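Local coordinates for cell surface protein (Putative S-layer protein) (PDB 5NJL) that is a putative S-layer protein of the cell wall that has an extended three-domain fold and shows cell adhesion in vitro, at residues E162-S173 and F185-A196. Residues are numbered along the deposited sequence; the frame is centred on the assembly and turned at random. Where two conformers were deposited one is given.
Sequences EKIDLTANPVDS and FRVNKIVKLGVA. With SO4 (sulfate ion), chain I.
Phe185 brings the CZ end of its ring obliquely to CG of Pro170, whose own apolar ring packs against both Phe185 and Ile190. After the 3-10 turn 187-189, Lys189 and Ser173 grip one sulfate, probably from the crystallisation liquor, through NZ and OG; a water joins Lys189 O to Ser173 N. Ile190, with CG1 anti to its carbonyl carbon (chi1 -66°), lays that branch against Pro170, Ile190 CG1 to Pro170 CG 3.8 Å. At Val191 and Lys192 the chain forms a classic beta bulge: both amides bond to the carbonyl of Val171, Val191 N to Val171 O at 2.8 Å and Lys192 N to Val171 O at 3.3 Å. Val171 N returns an almost straight bond to Lys192 O (2.9 Å, 178°), while the aliphatic part of Lys192 runs beside the Val171 side chain, Lys192 CG to Val171 CB 3.8 Å. Leu193 is apolar, as befits a side chain buried among Ile164, Leu166, Ile141 and Ile122; its CB lies 4.0 Å from Ile164 CG2. Gly194, with no side chain, brings its CA within 3.5 Å of Asn169 O; its amide gives to a water that bridges Asp165 O and Ala168 O, and its carbonyl takes Asp165 N. Beyond Val195, whose CB rests on Lys163 O, Ala196 N bonds to Lys163 O at 2.9 Å. Both segments belong to the long connection that follows strand 152-158 and precedes strand 199-200; they pack on strand 138-145 and helices 101-115 and 122-125, Ile190 meeting Leu143 and Leu166 reaching Ile111 and Tyr123.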
# COMPACT_ATOMS: atom_id res chain seq x y z
N GLU A 162 3.86 -13.93 -13.81
CA GLU A 162 4.40 -14.63 -12.65
C GLU A 162 5.75 -15.25 -12.98
O GLU A 162 5.96 -15.74 -14.11
CB GLU A 162 3.42 -15.70 -12.15
CG GLU A 162 2.10 -15.08 -11.65
CD GLU A 162 1.02 -16.09 -11.25
OE1 GLU A 162 1.15 -17.30 -11.53
OE2 GLU A 162 0.02 -15.65 -10.64
N LYS A 163 6.66 -15.21 -12.00
CA LYS A 163 8.00 -15.76 -12.15
C LYS A 163 7.94 -17.24 -12.43
O LYS A 163 7.17 -17.96 -11.82
CB LYS A 163 8.87 -15.50 -10.93
CG LYS A 163 9.22 -14.01 -10.83
CD LYS A 163 10.13 -13.71 -9.64
CE LYS A 163 10.51 -12.24 -9.66
NZ LYS A 163 11.51 -11.98 -8.60
N ILE A 164 8.74 -17.67 -13.40
CA ILE A 164 8.68 -19.04 -13.85
C ILE A 164 9.83 -19.84 -13.22
O ILE A 164 10.79 -19.27 -12.69
CB ILE A 164 8.54 -19.17 -15.41
CG1 ILE A 164 9.51 -18.32 -16.20
CG2 ILE A 164 7.16 -18.76 -15.86
CD1 ILE A 164 10.93 -18.60 -15.88
N ASP A 165 9.73 -21.17 -13.27
CA ASP A 165 10.73 -22.05 -12.67
C ASP A 165 10.82 -23.29 -13.56
O ASP A 165 9.88 -24.06 -13.63
CB ASP A 165 10.25 -22.41 -11.26
CG ASP A 165 11.20 -23.33 -10.49
OD1 ASP A 165 12.28 -23.78 -11.00
OD2 ASP A 165 10.83 -23.62 -9.33
N LEU A 166 11.96 -23.44 -14.23
CA LEU A 166 12.16 -24.56 -15.16
C LEU A 166 12.43 -25.89 -14.45
O LEU A 166 12.43 -26.94 -15.11
CB LEU A 166 13.29 -24.23 -16.14
CG LEU A 166 13.08 -22.99 -16.99
CD1 LEU A 166 14.27 -22.75 -17.90
CD2 LEU A 166 11.81 -23.10 -17.80
N THR A 167 12.63 -25.88 -13.12
CA THR A 167 12.66 -27.11 -12.33
C THR A 167 11.26 -27.63 -11.99
O THR A 167 11.13 -28.79 -11.63
CB THR A 167 13.49 -26.98 -11.03
OG1 THR A 167 12.80 -26.15 -10.10
CG2 THR A 167 14.84 -26.40 -11.31
N ALA A 168 10.23 -26.78 -12.08
CA ALA A 168 8.86 -27.18 -11.84
C ALA A 168 8.22 -27.83 -13.07
O ALA A 168 8.61 -27.60 -14.22
CB ALA A 168 8.03 -25.99 -11.38
N ASN A 169 7.17 -28.59 -12.81
CA ASN A 169 6.40 -29.24 -13.86
C ASN A 169 5.70 -28.21 -14.71
O ASN A 169 4.95 -27.38 -14.19
CB ASN A 169 5.35 -30.16 -13.23
CG ASN A 169 5.94 -31.41 -12.59
OD1 ASN A 169 7.14 -31.60 -12.55
ND2 ASN A 169 5.06 -32.31 -12.15
N PRO A 170 5.93 -28.24 -16.04
CA PRO A 170 5.17 -27.36 -16.89
C PRO A 170 3.75 -27.91 -17.11
O PRO A 170 3.45 -29.01 -16.66
CB PRO A 170 5.98 -27.36 -18.19
CG PRO A 170 6.56 -28.74 -18.24
CD PRO A 170 6.89 -29.05 -16.81
N VAL A 171 2.93 -27.15 -17.79
CA VAL A 171 1.56 -27.50 -18.10
C VAL A 171 1.39 -27.79 -19.58
O VAL A 171 1.87 -27.04 -20.44
CB VAL A 171 0.62 -26.36 -17.68
CG1 VAL A 171 -0.83 -26.68 -17.98
CG2 VAL A 171 0.82 -26.08 -16.20
N ASP A 172 0.66 -28.87 -19.87
CA ASP A 172 0.35 -29.25 -21.24
C ASP A 172 -1.09 -28.84 -21.64
O ASP A 172 -1.76 -28.12 -20.87
CB ASP A 172 0.68 -30.75 -21.48
CG ASP A 172 -0.35 -31.74 -20.93
OD1 ASP A 172 -1.37 -31.32 -20.33
OD2 ASP A 172 -0.09 -32.99 -21.08
N SER A 173 -1.55 -29.29 -22.79
CA SER A 173 -2.82 -28.80 -23.34
C SER A 173 -4.04 -29.36 -22.60
O SER A 173 -5.13 -28.82 -22.71
CB SER A 173 -2.92 -29.12 -24.82
OG SER A 173 -2.85 -30.53 -25.03
N PHE A 185 7.84 -37.73 -22.68
CA PHE A 185 7.71 -36.26 -22.60
C PHE A 185 8.51 -35.58 -23.72
O PHE A 185 9.64 -35.96 -23.98
CB PHE A 185 8.24 -35.77 -21.26
CG PHE A 185 8.25 -34.26 -21.13
CD1 PHE A 185 7.09 -33.59 -20.77
CD2 PHE A 185 9.39 -33.53 -21.38
CE1 PHE A 185 7.07 -32.21 -20.65
CE2 PHE A 185 9.39 -32.15 -21.27
CZ PHE A 185 8.23 -31.48 -20.90
N ARG A 186 7.91 -34.61 -24.40
CA ARG A 186 8.59 -33.81 -25.41
C ARG A 186 8.30 -32.33 -25.09
O ARG A 186 7.18 -31.99 -24.68
CB ARG A 186 8.10 -34.12 -26.82
CG ARG A 186 8.35 -35.55 -27.32
CD ARG A 186 9.80 -35.79 -27.69
NE ARG A 186 10.66 -36.11 -26.55
CZ ARG A 186 11.98 -36.28 -26.60
NH1 ARG A 186 12.65 -36.18 -27.74
NH2 ARG A 186 12.66 -36.57 -25.49
N VAL A 187 9.30 -31.47 -25.27
CA VAL A 187 9.10 -30.05 -24.88
C VAL A 187 8.03 -29.35 -25.70
O VAL A 187 7.43 -28.37 -25.23
CB VAL A 187 10.41 -29.22 -24.89
CG1 VAL A 187 11.36 -29.75 -23.83
CG2 VAL A 187 11.05 -29.16 -26.25
N ASN A 188 7.77 -29.79 -26.94
CA ASN A 188 6.72 -29.16 -27.74
C ASN A 188 5.30 -29.39 -27.20
O ASN A 188 4.40 -28.77 -27.70
CB ASN A 188 6.78 -29.50 -29.24
CG ASN A 188 6.42 -30.94 -29.55
OD1 ASN A 188 6.42 -31.83 -28.70
ND2 ASN A 188 6.13 -31.17 -30.81
N LYS A 189 5.13 -30.23 -26.21
CA LYS A 189 3.84 -30.35 -25.50
C LYS A 189 3.63 -29.31 -24.36
O LYS A 189 2.54 -29.23 -23.80
CB LYS A 189 3.70 -31.76 -24.96
CG LYS A 189 3.74 -32.85 -26.04
CD LYS A 189 2.70 -32.62 -27.14
CE LYS A 189 2.53 -33.84 -28.03
NZ LYS A 189 1.74 -33.51 -29.24
N ILE A 190 4.66 -28.51 -24.06
CA ILE A 190 4.56 -27.45 -23.04
C ILE A 190 3.72 -26.34 -23.62
O ILE A 190 3.96 -25.88 -24.74
CB ILE A 190 5.93 -26.90 -22.63
CG1 ILE A 190 6.73 -27.99 -21.92
CG2 ILE A 190 5.79 -25.65 -21.73
CD1 ILE A 190 8.19 -27.64 -21.71
N VAL A 191 2.71 -25.93 -22.87
CA VAL A 191 1.88 -24.79 -23.18
C VAL A 191 2.29 -23.62 -22.29
O VAL A 191 2.35 -22.49 -22.75
CB VAL A 191 0.38 -25.11 -23.01
CG1 VAL A 191 -0.48 -23.84 -23.06
CG2 VAL A 191 -0.06 -26.08 -24.10
N LYS A 192 2.58 -23.89 -21.03
CA LYS A 192 3.14 -22.87 -20.17
C LYS A 192 4.06 -23.47 -19.15
O LYS A 192 3.94 -24.65 -18.80
CB LYS A 192 2.03 -22.01 -19.53
CG LYS A 192 0.99 -22.75 -18.75
CD LYS A 192 -0.20 -21.84 -18.40
CE LYS A 192 -1.26 -22.65 -17.68
NZ LYS A 192 -2.44 -21.90 -17.19
N LEU A 193 5.03 -22.68 -18.74
CA LEU A 193 6.00 -23.12 -17.77
C LEU A 193 5.41 -23.09 -16.37
O LEU A 193 4.50 -22.30 -16.07
CB LEU A 193 7.26 -22.29 -17.84
CG LEU A 193 7.99 -22.26 -19.17
CD1 LEU A 193 9.05 -21.18 -19.13
CD2 LEU A 193 8.62 -23.63 -19.42
N GLY A 194 5.93 -23.96 -15.51
CA GLY A 194 5.56 -23.93 -14.10
C GLY A 194 6.08 -22.66 -13.45
O GLY A 194 7.04 -22.03 -13.92
N VAL A 195 5.43 -22.27 -12.36
CA VAL A 195 5.80 -21.04 -11.68
C VAL A 195 6.61 -21.27 -10.40
O VAL A 195 6.66 -22.37 -9.84
CB VAL A 195 4.55 -20.18 -11.40
CG1 VAL A 195 3.93 -19.76 -12.71
CG2 VAL A 195 3.54 -20.91 -10.51
N ALA A 196 7.25 -20.21 -9.93
CA ALA A 196 7.99 -20.24 -8.71
C ALA A 196 7.00 -20.35 -7.54
O ALA A 196 5.78 -20.21 -7.71
CB ALA A 196 8.88 -19.00 -8.58
S SO4 I . -1.71 -31.79 -28.29
O1 SO4 I . -1.29 -32.88 -27.38
O2 SO4 I . -1.93 -30.53 -27.55
O3 SO4 I . -2.97 -32.20 -28.97
O4 SO4 I . -0.65 -31.55 -29.29
O HOH W 1 8.47 -25.28 -15.61
O HOH W 2 8.29 -23.83 -8.26
O HOH W 3 0.29 -30.09 -24.81